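PDB 4FMZ: internalin from Listeria monocytogenes serotype 4b, which is a leucine-rich-repeat protein of the internalin family that probably takes part in adhesion to, and invasion of, host cells. Local coordinates for residues A[154-160]-A[176-182]; A[170-174]-A[192-198]. All coordinates share one frame; numbering follows the deposited sequence.

How the contacts relate
Following the chain from its N terminus, residues 154-160 turn into strand 159-161, the chain crosses to the outer side of the solenoid at 170-174, and 176-182 brings it back to strand 181-183; contact 1 closes this 22-residue circuit. Residues 192-198 then repeat the outer passage, and contact 2 closes the next circuit against 170-174. The two circuits cross, since 170-174 lies between the segments of contact 1 and 176-182 between those of contact 2. Contact 1 joins neighbouring coils at the inner strands and contact 2 joins them at the outer turns. They meet in the core, where Leu179 CD1 lies 3.7 Å from Ile173 CG2.

Contact 1 of 2, residues A[154-160]-A[176-182]; sequences MTGLNYL and LTDLYSL. With EDO (1,2-ethanediol), chain C.
Consecutive coils of the leucine-rich-repeat solenoid meet here, through the beta turns 154-157 and 176-179 and the short parallel strands that follow them. Tyr159 and Leu160 pair with Ser181 and Leu182, and three backbone hydrogen bonds cross between the segments. Asn158 O is gripped by two donors: Tyr180 N at 2.9 Å, tilted from the carbonyl plane, and Ser181 N, which approaches almost head-on along the carbonyl direction (166°). Leu160 N in turn donates to Ser181 O. The side chain of Asn158 folds back within its own segment, ND2 reaching Gly156 O at 2.8 Å from above that carbonyl's plane, which steadies the amide beside Asp178.

Between the two beta turns, water 1 forms a bridge, donating to Leu157 O at 2.7 Å and accepting from Asp178 N, with a weaker bond to Thr155 O. In the core the leucines pack against their counterparts in the next coil. Leu160 and Leu182 run side by side, each with CG anti to its backbone N (chi1 180° and 168°), which brings Leu160 CD2 to 3.8 Å from Leu182 CD1. Leu176 crosses Leu160 at about a right angle and sets CD1 against CD2 of both Leu157 and Leu160, while Leu179 CD2 packs against Leu160 CB. Leu137 of strand 136-138 and Phe204 of strand 203-205 continue this core.

Tyr159 and Ser181 share the opposite face of the strands; Tyr180, just before its strand, runs alongside Tyr159 and stacks on His202 of the following coil. Ser181 CB sits 3.7 Å from Tyr159 CD2. A 1,2-ethanediol, probably from the crystallisation liquor, shares a 2.7 Å hydrogen bond between its O2 and Ser181 OG, with the same O2 at the edge of the Tyr159 ring.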
loop_
_atom_site.group_PDB
_atom_site.type_symbol
_atom_site.label_atom_id
_atom_site.label_comp_id
_atom_site.label_asym_id
_atom_site.label_seq_id
_atom_site.Cartn_x
_atom_site.Cartn_y
_atom_site.Cartn_z
HETATM N N MSE A 154 6.259 11.964 -11.570
HETATM C CA MSE A 154 4.905 11.984 -10.992
HETATM C C MSE A 154 4.902 12.824 -9.719
HETATM O O MSE A 154 4.637 12.317 -8.636
HETATM C CB MSE A 154 4.405 10.563 -10.714
HETATM C CG MSE A 154 4.189 9.740 -11.958
HETATM SE SE MSE A 154 3.742 7.940 -11.431
HETATM C CE MSE A 154 3.507 7.205 -13.212
ATOM N N THR A 155 5.163 14.126 -9.866
ATOM C CA THR A 155 5.316 15.051 -8.732
ATOM C C THR A 155 3.999 15.334 -7.993
ATOM O O THR A 155 4.056 15.837 -6.874
ATOM C CB THR A 155 5.990 16.349 -9.180
ATOM O OG1 THR A 155 5.294 16.879 -10.310
ATOM C CG2 THR A 155 7.443 16.129 -9.520
ATOM N N GLY A 156 2.855 14.980 -8.588
ATOM C CA GLY A 156 1.546 15.123 -7.951
ATOM C C GLY A 156 1.059 13.851 -7.272
ATOM O O GLY A 156 -0.053 13.828 -6.736
ATOM N N LEU A 157 1.864 12.771 -7.297
ATOM C CA LEU A 157 1.489 11.474 -6.711
ATOM C C LEU A 157 1.307 11.564 -5.199
ATOM O O LEU A 157 2.224 11.988 -4.488
ATOM C CB LEU A 157 2.512 10.376 -7.059
ATOM C CG LEU A 157 2.054 8.915 -6.822
ATOM C CD1 LEU A 157 1.023 8.475 -7.856
ATOM C CD2 LEU A 157 3.215 7.977 -6.894
ATOM N N ASN A 158 0.112 11.155 -4.725
ATOM C CA ASN A 158 -0.265 11.178 -3.306
ATOM C C ASN A 158 -0.270 9.789 -2.675
ATOM O O ASN A 158 -0.119 9.679 -1.454
ATOM C CB ASN A 158 -1.651 11.803 -3.129
ATOM C CG ASN A 158 -1.677 13.313 -3.146
ATOM O OD1 ASN A 158 -2.279 13.952 -2.274
ATOM N ND2 ASN A 158 -1.075 13.921 -4.161
ATOM N N TYR A 159 -0.492 8.733 -3.481
ATOM C CA TYR A 159 -0.560 7.355 -2.980
ATOM C C TYR A 159 0.265 6.427 -3.852
ATOM O O TYR A 159 0.111 6.443 -5.071
ATOM C CB TYR A 159 -2.020 6.874 -2.913
ATOM C CG TYR A 159 -2.880 7.715 -1.997
ATOM C CD1 TYR A 159 -3.542 8.842 -2.469
ATOM C CD2 TYR A 159 -3.044 7.374 -0.657
ATOM C CE1 TYR A 159 -4.302 9.643 -1.621
ATOM C CE2 TYR A 159 -3.827 8.150 0.196
ATOM C CZ TYR A 159 -4.455 9.280 -0.292
ATOM O OH TYR A 159 -5.217 10.041 0.552
ATOM N N LEU A 160 1.166 5.642 -3.231
ATOM C CA LEU A 160 2.011 4.695 -3.955
ATOM C C LEU A 160 2.197 3.381 -3.199
ATOM O O LEU A 160 2.584 3.395 -2.031
ATOM C CB LEU A 160 3.390 5.297 -4.256
ATOM C CG LEU A 160 4.403 4.402 -5.012
ATOM C CD1 LEU A 160 3.873 3.982 -6.411
ATOM C CD2 LEU A 160 5.760 5.086 -5.111
ATOM N N LEU A 176 8.886 12.288 -5.430
ATOM C CA LEU A 176 7.439 12.302 -5.234
ATOM C C LEU A 176 7.098 12.901 -3.871
ATOM O O LEU A 176 6.501 12.237 -3.026
ATOM C CB LEU A 176 6.900 10.852 -5.407
ATOM C CG LEU A 176 7.559 10.031 -6.554
ATOM C CD1 LEU A 176 6.965 8.642 -6.670
ATOM C CD2 LEU A 176 7.485 10.766 -7.912
ATOM N N THR A 177 7.395 14.202 -3.700
ATOM C CA THR A 177 7.272 14.899 -2.410
ATOM C C THR A 177 5.837 15.211 -1.996
ATOM O O THR A 177 5.654 15.611 -0.842
ATOM C CB THR A 177 8.141 16.159 -2.377
ATOM O OG1 THR A 177 7.664 17.099 -3.341
ATOM C CG2 THR A 177 9.608 15.844 -2.600
ATOM N N ASP A 178 4.830 14.981 -2.870
ATOM C CA ASP A 178 3.425 15.149 -2.481
ATOM C C ASP A 178 2.879 13.864 -1.844
ATOM O O ASP A 178 1.710 13.843 -1.435
ATOM C CB ASP A 178 2.545 15.555 -3.667
ATOM C CG ASP A 178 2.504 17.047 -3.935
ATOM O OD1 ASP A 178 2.753 17.833 -2.987
ATOM O OD2 ASP A 178 2.171 17.431 -5.074
ATOM N N LEU A 179 3.706 12.793 -1.762
ATOM C CA LEU A 179 3.265 11.514 -1.202
ATOM C C LEU A 179 2.742 11.686 0.205
ATOM O O LEU A 179 3.381 12.315 1.048
ATOM C CB LEU A 179 4.356 10.438 -1.232
ATOM C CG LEU A 179 4.531 9.670 -2.553
ATOM C CD1 LEU A 179 5.739 8.751 -2.457
ATOM C CD2 LEU A 179 3.297 8.838 -2.899
ATOM N N TYR A 180 1.535 11.169 0.420
ATOM C CA TYR A 180 0.816 11.212 1.688
ATOM C C TYR A 180 0.875 9.851 2.354
ATOM O O TYR A 180 1.018 9.761 3.573
ATOM C CB TYR A 180 -0.651 11.607 1.439
ATOM C CG TYR A 180 -1.447 11.803 2.701
ATOM C CD1 TYR A 180 -1.388 13.003 3.408
ATOM C CD2 TYR A 180 -2.248 10.785 3.204
ATOM C CE1 TYR A 180 -2.105 13.184 4.584
ATOM C CE2 TYR A 180 -2.968 10.952 4.383
ATOM C CZ TYR A 180 -2.897 12.157 5.068
ATOM O OH TYR A 180 -3.627 12.352 6.211
ATOM N N SER A 181 0.743 8.794 1.549
ATOM C CA SER A 181 0.761 7.403 2.006
ATOM C C SER A 181 1.623 6.571 1.046
ATOM O O SER A 181 1.407 6.604 -0.171
ATOM C CB SER A 181 -0.662 6.868 2.099
ATOM O OG SER A 181 -0.662 5.495 2.465
ATOM N N LEU A 182 2.597 5.838 1.589
ATOM C CA LEU A 182 3.539 5.042 0.792
ATOM C C LEU A 182 3.726 3.644 1.358
ATOM O O LEU A 182 4.018 3.508 2.547
ATOM C CB LEU A 182 4.911 5.768 0.734
ATOM C CG LEU A 182 6.135 4.998 0.188
ATOM C CD1 LEU A 182 6.010 4.709 -1.320
ATOM C CD2 LEU A 182 7.428 5.773 0.454
HETATM C C1 EDO C . 0.045 2.977 0.265
HETATM O O1 EDO C . -0.429 2.085 1.266
HETATM C C2 EDO C . -1.160 3.525 -0.513
HETATM O O2 EDO C . -1.947 4.279 0.389
HETATM O O HOH W 1 4.377 13.419 -5.307
#

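Contact 2 of 2, residues A[170-174]-A[192-198]; sequences VTPIA and ISPLASL
Residues 171-174 have helical backbone angles and face the 3-10 segment 193-197, the two passing closest at Ala174 and Leu195, whose CA atoms are 5.1 Å apart. One side-chain hydrogen bond spans the gap: Ser197 OG donates to Ala174 O at 2.6 Å. The hydroxyl comes in the carbonyl plane on a lone pair, with a C=O...O angle of 115°. With chi1 at 59°, Ser197 OG sits between the backbone N and carbonyl carbon of its own residue, and from there it also lies 3.5 Å from Ala174 CB.

Ala174 packs against the start of the 3-10 segment. Its CB is 3.2 Å from Pro194 O and also touches Pro194 CB, while the adjacent ring atom, Pro194 CG, lies 3.7 Å from Thr171 OG1. That hydroxyl is hydrogen-bonded to Asp169 OD1, just before the segment, and Ser193 OG makes the matching bond to Asp191 OD1 in the next coil.

These are outer turns of consecutive coils of the leucine-rich-repeat solenoid, on the side away from the parallel strands, and their inward-pointing aliphatic groups close the core from that side. Val170 meets Leu195 at about a right angle, Val170 CG2 pressing on Leu195 CG at 3.9 Å and on CD2. Leu195 CD2 also meets Ile173: chi1 of -58° puts CG1 of the isoleucine beside the backbone N and CG2 anti to it, and Ile173 CG2 lies 3.8 Å from Leu195 CD2 and a little farther from Leu198 CD1. Leu182 of strand 181-183 touches Ile173, Leu195 and Leu198, joining the turns to the strand side of the core. The second methyl of Leu198, CD2, rests 3.5 Å from Ile173 O.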
loop_
_atom_site.group_PDB
_atom_site.type_symbol
_atom_site.label_atom_id
_atom_site.label_comp_id
_atom_site.label_asym_id
_atom_site.label_seq_id
_atom_site.Cartn_x
_atom_site.Cartn_y
_atom_site.Cartn_z
ATOM N N VAL A 170 15.311 3.077 -4.009
ATOM C CA VAL A 170 14.099 3.884 -3.881
ATOM C C VAL A 170 14.382 5.370 -4.257
ATOM O O VAL A 170 13.523 6.220 -4.020
ATOM C CB VAL A 170 13.419 3.729 -2.482
ATOM C CG1 VAL A 170 12.980 2.286 -2.245
ATOM C CG2 VAL A 170 14.310 4.207 -1.333
ATOM N N THR A 171 15.556 5.667 -4.874
ATOM C CA THR A 171 15.941 7.031 -5.290
ATOM C C THR A 171 14.847 7.698 -6.169
ATOM O O THR A 171 14.518 8.845 -5.874
ATOM C CB THR A 171 17.326 7.076 -5.997
ATOM O OG1 THR A 171 18.312 6.496 -5.146
ATOM C CG2 THR A 171 17.775 8.493 -6.328
ATOM N N PRO A 172 14.203 7.024 -7.162
ATOM C CA PRO A 172 13.147 7.719 -7.933
ATOM C C PRO A 172 11.972 8.213 -7.078
ATOM O O PRO A 172 11.344 9.204 -7.454
ATOM C CB PRO A 172 12.671 6.652 -8.925
ATOM C CG PRO A 172 13.828 5.714 -9.045
ATOM C CD PRO A 172 14.414 5.652 -7.678
ATOM N N ILE A 173 11.672 7.529 -5.944
ATOM C CA ILE A 173 10.547 7.878 -5.054
ATOM C C ILE A 173 10.844 9.205 -4.311
ATOM O O ILE A 173 9.903 9.894 -3.907
ATOM C CB ILE A 173 10.198 6.722 -4.069
ATOM C CG1 ILE A 173 9.850 5.431 -4.844
ATOM C CG2 ILE A 173 9.036 7.110 -3.122
ATOM C CD1 ILE A 173 9.708 4.200 -3.949
ATOM N N ALA A 174 12.131 9.579 -4.164
ATOM C CA ALA A 174 12.519 10.834 -3.504
ATOM C C ALA A 174 11.874 12.062 -4.180
ATOM O O ALA A 174 11.581 13.047 -3.500
ATOM C CB ALA A 174 14.032 10.989 -3.491
ATOM N N ILE A 192 16.985 3.610 2.759
ATOM C CA ILE A 192 15.849 4.517 2.528
ATOM C C ILE A 192 16.289 6.005 2.639
ATOM O O ILE A 192 15.430 6.890 2.599
ATOM C CB ILE A 192 14.627 4.218 3.442
ATOM C CG1 ILE A 192 15.005 4.148 4.953
ATOM C CG2 ILE A 192 13.858 2.977 2.969
ATOM C CD1 ILE A 192 13.804 4.428 5.930
ATOM N N SER A 193 17.614 6.286 2.703
ATOM C CA SER A 193 18.126 7.662 2.820
ATOM C C SER A 193 17.521 8.643 1.768
ATOM O O SER A 193 17.203 9.747 2.197
ATOM C CB SER A 193 19.653 7.714 2.786
ATOM O OG SER A 193 20.182 7.208 1.570
ATOM N N PRO A 194 17.223 8.302 0.476
ATOM C CA PRO A 194 16.585 9.297 -0.411
ATOM C C PRO A 194 15.174 9.718 0.021
ATOM O O PRO A 194 14.705 10.769 -0.402
ATOM C CB PRO A 194 16.500 8.573 -1.759
ATOM C CG PRO A 194 17.497 7.483 -1.681
ATOM C CD PRO A 194 17.472 7.044 -0.264
ATOM N N LEU A 195 14.512 8.931 0.880
ATOM C CA LEU A 195 13.147 9.217 1.316
ATOM C C LEU A 195 13.054 10.392 2.315
ATOM O O LEU A 195 11.944 10.785 2.672
ATOM C CB LEU A 195 12.457 7.950 1.878
ATOM C CG LEU A 195 12.334 6.748 0.904
ATOM C CD1 LEU A 195 11.368 5.716 1.447
ATOM C CD2 LEU A 195 11.880 7.188 -0.536
ATOM N N ALA A 196 14.202 11.010 2.673
ATOM C CA ALA A 196 14.280 12.190 3.539
ATOM C C ALA A 196 13.548 13.396 2.903
ATOM O O ALA A 196 13.179 14.328 3.608
ATOM C CB ALA A 196 15.738 12.535 3.821
ATOM N N SER A 197 13.288 13.347 1.591
ATOM C CA SER A 197 12.578 14.413 0.866
ATOM C C SER A 197 11.040 14.307 1.005
ATOM O O SER A 197 10.332 15.247 0.634
ATOM C CB SER A 197 12.951 14.366 -0.610
ATOM O OG SER A 197 12.598 13.093 -1.125
ATOM N N LEU A 198 10.523 13.185 1.549
ATOM C CA LEU A 198 9.073 12.950 1.662
ATOM C C LEU A 198 8.497 13.617 2.925
ATOM O O LEU A 198 7.973 12.949 3.818
ATOM C CB LEU A 198 8.740 11.438 1.598
ATOM C CG LEU A 198 9.257 10.684 0.350
ATOM C CD1 LEU A 198 8.772 9.256 0.333
ATOM C CD2 LEU A 198 8.855 11.392 -0.981
#